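Local coordinates for protein LRIM1 (Anopheles gambiae, PDB 3O53), which regulates complement-like immunity in the malaria mosquito as a heterodimer with APL1C, and is represented here by its leucine-rich repeat domain, at residues L29-A33 with A55-K59; Y71-E77 with Y91-V97; V184-F190 with P208-S212; E240-R245 with T271-T276. One frame throughout, in Å; residues are numbered along the deposited sequence.

How the contacts relate
The four contacts follow one another along the elongated leucine-rich repeat domain, each closing before the next opens. Contact 1 lies at the N-terminal end, where helix 22-30 leads into the first repeats. Contact 2 pairs strand 73-76 with strand 91-97 in a small parallel sheet, its centre about 21 Å from that of contact 1. Contacts 3 and 4 occupy the other half of the domain, with centres about 22 Å apart, and contact 4 brings strand 241-243, the last of the long run of parallel strands, against helix 262-276. The centres of contacts 1 and 4 are about 51 Å apart: these two lie toward the ends of the repeat array, contacts 2 and 3 along its length.

Contact 1: residues L29-A33 with A55-K59; sequences LRQSA and APFTK
Phe-57 drives its ring in beside the C-terminal part of helix 22-30 and the residues after it, where Leu-29, Arg-30 and Ala-33 receive it. The far end of the ring is tightly packed: CZ of Phe-57 lies 3.6 Å from Leu-29 CD2 and 3.7 Å from Leu-29 CB, the two side chains crossing at about a right angle. With CG turned anti to its own carbonyl carbon (chi1 -57°), the phenyl group extends from a loop residue into this buried corner. Its CE1 meets the main chain at Arg-30 CA (3.7 Å), and CD1 meets Ala-33 CB at 3.7 Å. The methyl of Ala-33 also comes 3.6 Å from Pro-56 O, so it is wedged between ring and loop backbone. Both Leu-29 and Phe-57 further touch Val-36, just before strand 38-40. The contact thus joins the helix at the N-terminal end of the leucine-rich repeat solenoid to the loop that follows helix 51-54 and leads into strand 62-64. On the solvent side the approach is just as close but fewer groups take part. There the exposed Arg-30 stretches its chain out from CG to NE across the proline ring, and Pro-56 CB sits over one face of the guanidinium, offset toward its rim, with NE the nearest atom at 3.6 Å.

Contact 2: residues Y71-E77 with Y91-V97; sequences YETLDLE and YVQELLV
The carbonyl oxygen of Glu-72 is gripped by two successive amides of the facing chain. Gln-93 N approaches in the carbonyl plane, on a lone pair, at 2.8 Å from Glu-72 O, whereas Glu-94 N reaches the same oxygen at 3.1 Å from well above that plane. The double grip falls where both chains turn a corner. Just before it, a water accepts from Glu-72 N and donates to Tyr-91 O. Beyond the corner the pairing becomes regular: Leu-74 N donates to Glu-94 O, Leu-96 N to Leu-74 O, and Leu-76 N to Leu-96 O, with the axes of strands 73-76 and 94-97 only 3° from parallel. These strands, continued by strand 113-116, form a short parallel sheet separate from the long ladder that contains strands 62-64, 84-86 and 103-105, so the repeats here carry strands on a second face of the solenoid. Leu-74 and Leu-95 point the same way, side by side, with Leu-74 CD2 4.1 Å from Leu-95 CD1; farther along, Leu-76 and Val-97 reach Leu-85 of strand 84-86. On the other face Leu-96 spreads its two methyls, CD1 meeting Thr-73 CG2 at 3.8 Å and CD2 lying 3.7 Å from Glu-77 OE1. Asp-75, its CG anti to the backbone N (chi1 -173°), closes an Asx turn by accepting from Glu-77 N at OD1 (3.1 Å). A second water donates both to Glu-77 OE1 and to Val-97 O.

Contact 3: residues V184-F190 with P208-S212; sequences VKGQVVF and PEFQS
Ser-212 turns its hydroxyl into the chain 186-188: OG, anti to its carbonyl carbon (chi1 -66°), takes a nearly straight bond from Val-188 N at 2.8 Å (175°). The phenyl ring of Phe-190 presents its edge to the same residue, Ser-212 O lying near the ring plane 3.5 Å from Phe-190 CD2, while Val-188 CG1 sits over the centre of one ring face. At the other end of the contact Glu-209 crosses Val-184 obliquely. Its CG stands between backbone N and carbonyl carbon (chi1 61°), and a bend at chi2 brings the carboxylate near Val-184 O, with Glu-209 CG 3.6 Å from Val-184 CG1. OE2 accepts from Gly-207 N, just before the segment. Between these ends Gly-186 adopts backbone angles suited to glycine, and its carbonyl oxygen lies 3.3 Å from Glu-209 CB. The contact lays the 3-10 segment 208-212, which follows strand 205-206 in the leucine-rich repeat domain, against the chain leaving strand 183-185. Its chemistry is mixed, with one strong polar bond: Ser-212 OG takes the Val-188 amide directly, whereas a water lies between Val-184 N and Glu-209 OE2 and probably donates to the carboxylate.

Contact 4: residues E240-R245 with T271-T276; sequences EHFDLR and TVKKLT
The C-terminal end of the leucine-rich repeat array is closed here, where helix 262-276 lies across the outermost strand, 241-243, at 82°; with the disulfides Cys-251 to Cys-296 and Cys-283 to Cys-295 in the same C-terminal region, the arrangement resembles the cysteine-bearing caps of extracellular repeat proteins. Thr-271 meets the strand with both branches. Its OG1 accepts from Phe-242 N at 3.0 Å (168°) and is also hydrogen-bonded to Val-267 O, while its CG2 stands over the centre of the His-241 ring in a CH-pi contact, 3.8 Å from the centroid. Lys-274 approaches the same imidazole in its plane, NZ donating to His-241 ND1 at 3.0 Å, which is consistent with that nitrogen being unprotonated. A water joins Lys-274 NZ, Glu-240 O and Thr-271 OG1. Farther along, Arg-245 bends at chi3 (-59°) and takes Asp-243 side-on, NE to OD1 and NH2 to OD2 (2.9 Å) in a salt bridge; OD1 also accepts from Arg-245 N on the other face of the carboxylate, making an Asx turn. Against this fixed pair rests Leu-275, whose CD1 is 3.5 Å from Arg-245 NH2, and Val-272 CG2 packs on the arginine's CG. Around the contact, His-241 stacks on Trp-218 of the adjacent strand 218-220, and Phe-242 reaches Val-264, Val-267 and Ala-268 of helix 262-276 as well as Tyr-294 of strand 294-296.

Contact 1: residues L29-A33 with A55-K59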
# COMPACT_ATOMS: atom_id res chain seq x y z
N LEU A 29 0.53 14.18 -33.47
CA LEU A 29 -0.58 14.11 -32.54
C LEU A 29 -1.07 15.51 -32.21
O LEU A 29 -2.27 15.74 -32.08
CB LEU A 29 -0.17 13.37 -31.26
CG LEU A 29 -1.31 12.73 -30.46
CD1 LEU A 29 -1.86 11.52 -31.18
CD2 LEU A 29 -0.83 12.35 -29.06
N ARG A 30 -0.14 16.45 -32.08
CA ARG A 30 -0.49 17.82 -31.70
C ARG A 30 -1.44 18.45 -32.71
O ARG A 30 -2.14 19.42 -32.40
CB ARG A 30 0.77 18.67 -31.54
CG ARG A 30 0.49 20.12 -31.21
CD ARG A 30 1.76 20.84 -30.77
NE ARG A 30 1.48 22.21 -30.34
CZ ARG A 30 2.37 23.00 -29.74
NH1 ARG A 30 3.60 22.57 -29.49
NH2 ARG A 30 2.02 24.23 -29.39
N GLN A 31 -1.45 17.91 -33.93
CA GLN A 31 -2.34 18.38 -35.00
C GLN A 31 -3.81 18.29 -34.59
O GLN A 31 -4.65 19.05 -35.07
CB GLN A 31 -2.13 17.55 -36.26
CG GLN A 31 -0.71 17.53 -36.75
CD GLN A 31 -0.28 18.86 -37.29
OE1 GLN A 31 0.30 19.68 -36.57
NE2 GLN A 31 -0.57 19.11 -38.56
N SER A 32 -4.11 17.33 -33.71
CA SER A 32 -5.46 17.13 -33.20
C SER A 32 -5.44 17.12 -31.67
O SER A 32 -6.13 16.32 -31.03
CB SER A 32 -6.02 15.81 -33.72
OG SER A 32 -5.17 14.72 -33.39
N ALA A 33 -4.65 18.02 -31.09
CA ALA A 33 -4.40 18.04 -29.65
C ALA A 33 -5.67 18.22 -28.82
O ALA A 33 -5.77 17.70 -27.70
CB ALA A 33 -3.42 19.15 -29.32
N ALA A 55 2.80 18.98 -22.90
CA ALA A 55 2.15 20.23 -22.52
C ALA A 55 1.01 20.65 -23.46
O ALA A 55 -0.01 21.14 -23.00
CB ALA A 55 3.19 21.35 -22.43
N PRO A 56 1.19 20.47 -24.78
CA PRO A 56 0.16 20.96 -25.71
C PRO A 56 -1.16 20.18 -25.67
O PRO A 56 -2.13 20.60 -26.30
CB PRO A 56 0.83 20.82 -27.08
CG PRO A 56 1.90 19.80 -26.86
CD PRO A 56 2.41 20.08 -25.50
N PHE A 57 -1.20 19.07 -24.94
CA PHE A 57 -2.41 18.26 -24.87
C PHE A 57 -3.21 18.61 -23.63
O PHE A 57 -3.19 17.89 -22.64
CB PHE A 57 -2.03 16.78 -24.91
CG PHE A 57 -1.24 16.41 -26.14
CD1 PHE A 57 -1.85 16.37 -27.38
CD2 PHE A 57 0.12 16.14 -26.05
CE1 PHE A 57 -1.12 16.05 -28.52
CE2 PHE A 57 0.85 15.81 -27.18
CZ PHE A 57 0.23 15.76 -28.42
N THR A 58 -3.92 19.73 -23.71
CA THR A 58 -4.54 20.36 -22.54
C THR A 58 -5.80 19.65 -22.08
O THR A 58 -6.34 19.96 -21.02
CB THR A 58 -4.90 21.83 -22.83
OG1 THR A 58 -5.69 21.91 -24.02
CG2 THR A 58 -3.64 22.66 -23.00
N LYS A 59 -6.29 18.71 -22.89
CA LYS A 59 -7.46 17.93 -22.53
C LYS A 59 -7.09 16.49 -22.13
O LYS A 59 -7.96 15.67 -21.86
CB LYS A 59 -8.46 17.90 -23.69
CG LYS A 59 -9.08 19.26 -24.01
CD LYS A 59 -9.74 19.87 -22.79
CE LYS A 59 -10.46 21.17 -23.12
NZ LYS A 59 -11.64 20.95 -23.99

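Contact 2: residues Y71-E77 with Y91-V97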
# COMPACT_ATOMS: atom_id res chain seq x y z
N TYR A 71 13.33 5.66 -16.73
CA TYR A 71 14.23 5.53 -15.58
C TYR A 71 14.42 6.87 -14.89
O TYR A 71 13.96 7.90 -15.38
CB TYR A 71 15.58 4.96 -16.03
CG TYR A 71 16.32 5.87 -17.00
CD1 TYR A 71 17.46 6.55 -16.61
CD2 TYR A 71 15.86 6.05 -18.29
CE1 TYR A 71 18.14 7.38 -17.49
CE2 TYR A 71 16.53 6.88 -19.18
CZ TYR A 71 17.66 7.54 -18.77
OH TYR A 71 18.32 8.37 -19.66
N GLU A 72 15.11 6.85 -13.76
CA GLU A 72 15.36 8.05 -12.97
C GLU A 72 14.06 8.81 -12.67
O GLU A 72 13.12 8.23 -12.13
CB GLU A 72 16.37 8.95 -13.68
CG GLU A 72 17.77 8.38 -13.71
CD GLU A 72 18.76 9.26 -14.46
OE1 GLU A 72 19.95 9.25 -14.10
OE2 GLU A 72 18.34 9.96 -15.40
N THR A 73 14.00 10.08 -13.03
CA THR A 73 12.87 10.93 -12.65
C THR A 73 11.80 11.04 -13.75
O THR A 73 12.11 11.35 -14.89
CB THR A 73 13.35 12.34 -12.24
OG1 THR A 73 14.18 12.24 -11.08
CG2 THR A 73 12.17 13.25 -11.94
N LEU A 74 10.55 10.77 -13.38
CA LEU A 74 9.41 11.02 -14.26
C LEU A 74 8.62 12.17 -13.66
O LEU A 74 7.90 12.00 -12.67
CB LEU A 74 8.52 9.78 -14.39
CG LEU A 74 7.25 10.02 -15.23
CD1 LEU A 74 7.64 10.53 -16.61
CD2 LEU A 74 6.38 8.77 -15.34
N ASP A 75 8.76 13.36 -14.25
CA ASP A 75 8.17 14.56 -13.68
C ASP A 75 7.06 15.06 -14.58
O ASP A 75 7.30 15.64 -15.63
CB ASP A 75 9.23 15.66 -13.50
CG ASP A 75 8.68 16.88 -12.77
OD1 ASP A 75 7.44 17.03 -12.67
OD2 ASP A 75 9.50 17.69 -12.28
N LEU A 76 5.83 14.81 -14.16
CA LEU A 76 4.66 15.23 -14.93
C LEU A 76 3.77 16.12 -14.08
O LEU A 76 2.56 16.17 -14.27
CB LEU A 76 3.87 14.01 -15.38
CG LEU A 76 4.70 13.01 -16.19
CD1 LEU A 76 3.81 11.84 -16.59
CD2 LEU A 76 5.29 13.70 -17.42
N GLU A 77 4.39 16.81 -13.13
CA GLU A 77 3.66 17.64 -12.18
C GLU A 77 2.91 18.75 -12.91
O GLU A 77 1.86 19.21 -12.45
CB GLU A 77 4.63 18.25 -11.17
CG GLU A 77 3.96 19.01 -10.04
CD GLU A 77 4.95 19.48 -8.99
OE1 GLU A 77 5.79 18.67 -8.54
OE2 GLU A 77 4.89 20.67 -8.60
N TYR A 91 11.27 1.62 -14.84
CA TYR A 91 12.39 1.67 -13.89
C TYR A 91 12.45 2.99 -13.16
O TYR A 91 13.51 3.39 -12.68
CB TYR A 91 13.72 1.45 -14.62
CG TYR A 91 13.77 0.16 -15.39
CD1 TYR A 91 13.71 -1.07 -14.74
CD2 TYR A 91 13.89 0.16 -16.77
CE1 TYR A 91 13.75 -2.25 -15.44
CE2 TYR A 91 13.93 -1.02 -17.49
CZ TYR A 91 13.87 -2.22 -16.82
OH TYR A 91 13.91 -3.40 -17.53
N VAL A 92 11.33 3.68 -13.06
CA VAL A 92 11.31 5.01 -12.45
C VAL A 92 11.79 4.97 -11.00
O VAL A 92 11.43 4.07 -10.25
CB VAL A 92 9.90 5.64 -12.54
CG1 VAL A 92 9.86 6.96 -11.80
CG2 VAL A 92 9.51 5.83 -14.00
N GLN A 93 12.61 5.95 -10.63
CA GLN A 93 13.09 6.09 -9.26
C GLN A 93 12.37 7.20 -8.51
O GLN A 93 12.08 7.07 -7.33
CB GLN A 93 14.61 6.34 -9.25
CG GLN A 93 15.40 5.22 -9.91
CD GLN A 93 16.90 5.45 -9.83
OE1 GLN A 93 17.38 6.56 -10.03
NE2 GLN A 93 17.65 4.38 -9.56
N GLU A 94 12.09 8.32 -9.19
CA GLU A 94 11.38 9.41 -8.54
C GLU A 94 10.25 9.89 -9.42
O GLU A 94 10.42 10.14 -10.60
CB GLU A 94 12.34 10.56 -8.20
CG GLU A 94 13.55 10.13 -7.40
CD GLU A 94 14.39 11.31 -6.93
OE1 GLU A 94 13.80 12.36 -6.60
OE2 GLU A 94 15.63 11.19 -6.91
N LEU A 95 9.08 10.05 -8.82
CA LEU A 95 7.87 10.31 -9.58
C LEU A 95 7.18 11.55 -9.02
O LEU A 95 7.03 11.69 -7.81
CB LEU A 95 6.94 9.09 -9.46
CG LEU A 95 5.49 9.17 -9.95
CD1 LEU A 95 5.47 9.50 -11.43
CD2 LEU A 95 4.77 7.83 -9.65
N LEU A 96 6.78 12.46 -9.91
CA LEU A 96 6.03 13.64 -9.50
C LEU A 96 4.80 13.81 -10.39
O LEU A 96 4.91 13.77 -11.61
CB LEU A 96 6.89 14.90 -9.62
CG LEU A 96 8.22 14.89 -8.87
CD1 LEU A 96 9.26 14.15 -9.68
CD2 LEU A 96 8.69 16.31 -8.57
N VAL A 97 3.64 14.02 -9.79
CA VAL A 97 2.43 14.17 -10.57
C VAL A 97 1.60 15.36 -10.09
O VAL A 97 1.89 15.94 -9.04
CB VAL A 97 1.61 12.85 -10.57
CG1 VAL A 97 2.49 11.71 -11.05
CG2 VAL A 97 1.07 12.55 -9.18
O HOH W 1 16.30 4.27 -12.74
O HOH W 2 4.29 16.78 -7.51

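Contact 3: residues V184-F190 with P208-S212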
# COMPACT_ATOMS: atom_id res chain seq x y z
N VAL A 184 4.91 -0.24 14.78
CA VAL A 184 3.81 0.61 14.35
C VAL A 184 3.42 1.50 15.53
O VAL A 184 3.41 1.06 16.67
CB VAL A 184 2.58 -0.22 13.91
CG1 VAL A 184 1.41 0.69 13.56
CG2 VAL A 184 2.93 -1.12 12.72
N LYS A 185 3.09 2.75 15.25
CA LYS A 185 2.57 3.62 16.28
C LYS A 185 1.62 4.61 15.65
O LYS A 185 1.44 4.60 14.44
CB LYS A 185 3.72 4.35 16.99
CG LYS A 185 4.43 5.38 16.15
CD LYS A 185 5.51 6.09 16.96
CE LYS A 185 6.08 7.29 16.21
NZ LYS A 185 7.08 8.05 17.03
N GLY A 186 1.02 5.47 16.47
CA GLY A 186 0.11 6.49 15.98
C GLY A 186 -1.33 6.16 16.28
O GLY A 186 -1.76 5.01 16.12
N GLN A 187 -2.08 7.15 16.72
CA GLN A 187 -3.51 6.99 16.95
C GLN A 187 -4.26 7.86 15.96
O GLN A 187 -4.24 9.07 16.07
CB GLN A 187 -3.89 7.41 18.37
CG GLN A 187 -3.08 6.73 19.46
CD GLN A 187 -3.38 5.25 19.56
OE1 GLN A 187 -4.37 4.77 19.02
NE2 GLN A 187 -2.51 4.53 20.25
N VAL A 188 -4.90 7.24 14.99
CA VAL A 188 -5.73 7.97 14.06
C VAL A 188 -7.07 7.27 13.93
O VAL A 188 -7.14 6.05 13.86
CB VAL A 188 -5.05 8.08 12.67
CG1 VAL A 188 -5.94 8.85 11.70
CG2 VAL A 188 -3.69 8.76 12.82
N VAL A 189 -8.14 8.05 13.93
CA VAL A 189 -9.45 7.50 13.66
C VAL A 189 -9.66 7.46 12.15
O VAL A 189 -9.98 8.48 11.53
CB VAL A 189 -10.56 8.30 14.35
CG1 VAL A 189 -11.93 7.70 14.04
CG2 VAL A 189 -10.32 8.34 15.86
N PHE A 190 -9.45 6.29 11.55
CA PHE A 190 -9.71 6.09 10.13
C PHE A 190 -11.18 5.71 9.96
O PHE A 190 -11.53 4.53 9.96
CB PHE A 190 -8.80 5.00 9.56
CG PHE A 190 -7.34 5.39 9.50
CD1 PHE A 190 -6.89 6.32 8.57
CD2 PHE A 190 -6.43 4.85 10.39
CE1 PHE A 190 -5.55 6.69 8.52
CE2 PHE A 190 -5.09 5.22 10.34
CZ PHE A 190 -4.66 6.14 9.40
N PRO A 208 -1.57 -0.44 21.11
CA PRO A 208 -2.74 0.46 21.18
C PRO A 208 -2.98 1.23 19.90
O PRO A 208 -4.10 1.68 19.65
CB PRO A 208 -2.37 1.43 22.32
CG PRO A 208 -1.36 0.70 23.12
CD PRO A 208 -0.58 -0.12 22.15
N GLU A 209 -1.94 1.39 19.10
CA GLU A 209 -2.06 2.03 17.80
C GLU A 209 -3.13 1.35 16.94
O GLU A 209 -3.71 1.97 16.05
CB GLU A 209 -0.71 1.98 17.07
CG GLU A 209 -0.18 0.56 16.81
CD GLU A 209 0.65 -0.01 17.97
OE1 GLU A 209 0.73 0.62 19.04
OE2 GLU A 209 1.23 -1.11 17.78
N PHE A 210 -3.41 0.08 17.21
CA PHE A 210 -4.35 -0.67 16.39
C PHE A 210 -5.81 -0.32 16.67
O PHE A 210 -6.71 -0.78 15.98
CB PHE A 210 -4.07 -2.17 16.47
CG PHE A 210 -2.91 -2.60 15.61
CD1 PHE A 210 -3.10 -2.91 14.27
CD2 PHE A 210 -1.62 -2.62 16.12
CE1 PHE A 210 -2.02 -3.28 13.46
CE2 PHE A 210 -0.54 -2.98 15.32
CZ PHE A 210 -0.74 -3.31 13.98
N GLN A 211 -6.05 0.53 17.66
CA GLN A 211 -7.39 1.08 17.81
C GLN A 211 -7.67 1.94 16.57
O GLN A 211 -8.83 2.16 16.21
CB GLN A 211 -7.54 1.90 19.09
CG GLN A 211 -9.00 2.09 19.52
CD GLN A 211 -9.76 0.77 19.70
OE1 GLN A 211 -9.17 -0.26 19.99
NE2 GLN A 211 -11.08 0.82 19.53
N SER A 212 -6.61 2.41 15.91
CA SER A 212 -6.75 3.11 14.64
C SER A 212 -7.50 2.27 13.61
O SER A 212 -8.08 2.80 12.68
CB SER A 212 -5.38 3.47 14.06
OG SER A 212 -4.71 4.41 14.87
O HOH W 3 3.67 -2.24 16.92
O HOH W 4 -10.93 2.03 12.15

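Contact 4: residues E240-R245 with T271-T276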
# COMPACT_ATOMS: atom_id res chain seq x y z
N GLU A 240 -15.08 -9.08 9.79
CA GLU A 240 -15.46 -10.37 9.19
C GLU A 240 -14.24 -11.27 8.92
O GLU A 240 -14.38 -12.46 8.68
CB GLU A 240 -16.18 -10.15 7.86
CG GLU A 240 -17.38 -9.24 7.93
CD GLU A 240 -17.97 -8.96 6.56
OE1 GLU A 240 -17.38 -9.40 5.55
OE2 GLU A 240 -19.02 -8.29 6.48
N HIS A 241 -13.04 -10.69 8.95
CA HIS A 241 -11.83 -11.44 8.60
C HIS A 241 -10.71 -10.96 9.51
O HIS A 241 -10.38 -9.77 9.54
CB HIS A 241 -11.49 -11.24 7.11
CG HIS A 241 -10.22 -11.91 6.68
ND1 HIS A 241 -10.20 -13.03 5.87
CD2 HIS A 241 -8.92 -11.60 6.92
CE1 HIS A 241 -8.95 -13.39 5.64
NE2 HIS A 241 -8.15 -12.55 6.27
N PHE A 242 -10.15 -11.88 10.28
CA PHE A 242 -9.19 -11.54 11.31
C PHE A 242 -8.14 -12.64 11.32
O PHE A 242 -8.40 -13.75 11.76
CB PHE A 242 -9.92 -11.45 12.66
CG PHE A 242 -9.07 -10.95 13.80
CD1 PHE A 242 -8.93 -9.59 14.04
CD2 PHE A 242 -8.45 -11.84 14.66
CE1 PHE A 242 -8.17 -9.14 15.10
CE2 PHE A 242 -7.69 -11.39 15.72
CZ PHE A 242 -7.55 -10.04 15.95
N ASP A 243 -6.94 -12.32 10.84
CA ASP A 243 -5.92 -13.34 10.61
C ASP A 243 -4.61 -13.03 11.35
O ASP A 243 -3.83 -12.18 10.91
CB ASP A 243 -5.65 -13.46 9.11
CG ASP A 243 -4.82 -14.67 8.75
OD1 ASP A 243 -4.30 -15.33 9.66
OD2 ASP A 243 -4.67 -14.94 7.53
N LEU A 244 -4.37 -13.74 12.45
CA LEU A 244 -3.14 -13.61 13.23
C LEU A 244 -2.36 -14.91 13.22
O LEU A 244 -1.61 -15.20 14.16
CB LEU A 244 -3.46 -13.25 14.68
CG LEU A 244 -4.28 -12.00 14.93
CD1 LEU A 244 -4.36 -11.72 16.42
CD2 LEU A 244 -3.69 -10.81 14.19
N ARG A 245 -2.56 -15.73 12.19
CA ARG A 245 -1.83 -16.97 12.05
C ARG A 245 -0.33 -16.69 11.91
O ARG A 245 0.04 -15.60 11.50
CB ARG A 245 -2.30 -17.74 10.82
CG ARG A 245 -3.69 -18.35 10.94
CD ARG A 245 -4.03 -19.04 9.64
NE ARG A 245 -3.99 -18.10 8.53
CZ ARG A 245 -3.82 -18.43 7.25
NH1 ARG A 245 -3.67 -19.70 6.89
NH2 ARG A 245 -3.80 -17.48 6.33
N THR A 271 -12.16 -17.43 10.23
CA THR A 271 -11.16 -16.99 9.26
C THR A 271 -10.18 -18.12 8.96
O THR A 271 -9.89 -18.39 7.79
CB THR A 271 -10.40 -15.75 9.76
OG1 THR A 271 -11.30 -14.65 9.86
CG2 THR A 271 -9.27 -15.36 8.78
N VAL A 272 -9.68 -18.78 10.00
CA VAL A 272 -8.76 -19.91 9.80
C VAL A 272 -9.48 -21.05 9.05
O VAL A 272 -8.93 -21.62 8.11
CB VAL A 272 -8.19 -20.43 11.13
CG1 VAL A 272 -7.32 -21.65 10.88
CG2 VAL A 272 -7.39 -19.33 11.84
N LYS A 273 -10.71 -21.36 9.45
CA LYS A 273 -11.46 -22.42 8.78
C LYS A 273 -11.58 -22.13 7.28
O LYS A 273 -11.30 -22.98 6.45
CB LYS A 273 -12.86 -22.58 9.38
CG LYS A 273 -13.54 -23.85 8.90
CD LYS A 273 -14.99 -23.92 9.35
CE LYS A 273 -15.67 -25.18 8.81
NZ LYS A 273 -17.14 -25.19 9.05
N LYS A 274 -12.02 -20.92 6.96
CA LYS A 274 -12.22 -20.52 5.57
C LYS A 274 -10.94 -20.67 4.74
O LYS A 274 -11.00 -21.05 3.56
CB LYS A 274 -12.72 -19.07 5.53
CG LYS A 274 -12.55 -18.37 4.20
CD LYS A 274 -13.05 -16.93 4.26
CE LYS A 274 -12.01 -15.97 4.85
NZ LYS A 274 -12.48 -14.55 4.76
N LEU A 275 -9.79 -20.38 5.34
CA LEU A 275 -8.53 -20.33 4.58
C LEU A 275 -7.78 -21.66 4.51
O LEU A 275 -6.99 -21.88 3.60
CB LEU A 275 -7.61 -19.24 5.15
CG LEU A 275 -8.15 -17.81 5.03
CD1 LEU A 275 -7.23 -16.81 5.73
CD2 LEU A 275 -8.35 -17.42 3.56
N THR A 276 -8.01 -22.56 5.47
CA THR A 276 -7.24 -23.81 5.51
C THR A 276 -8.10 -25.07 5.63
O THR A 276 -7.60 -26.18 5.46
CB THR A 276 -6.29 -23.84 6.70
OG1 THR A 276 -7.05 -23.90 7.92
CG2 THR A 276 -5.38 -22.60 6.69
O HOH W 5 -13.51 -14.97 7.43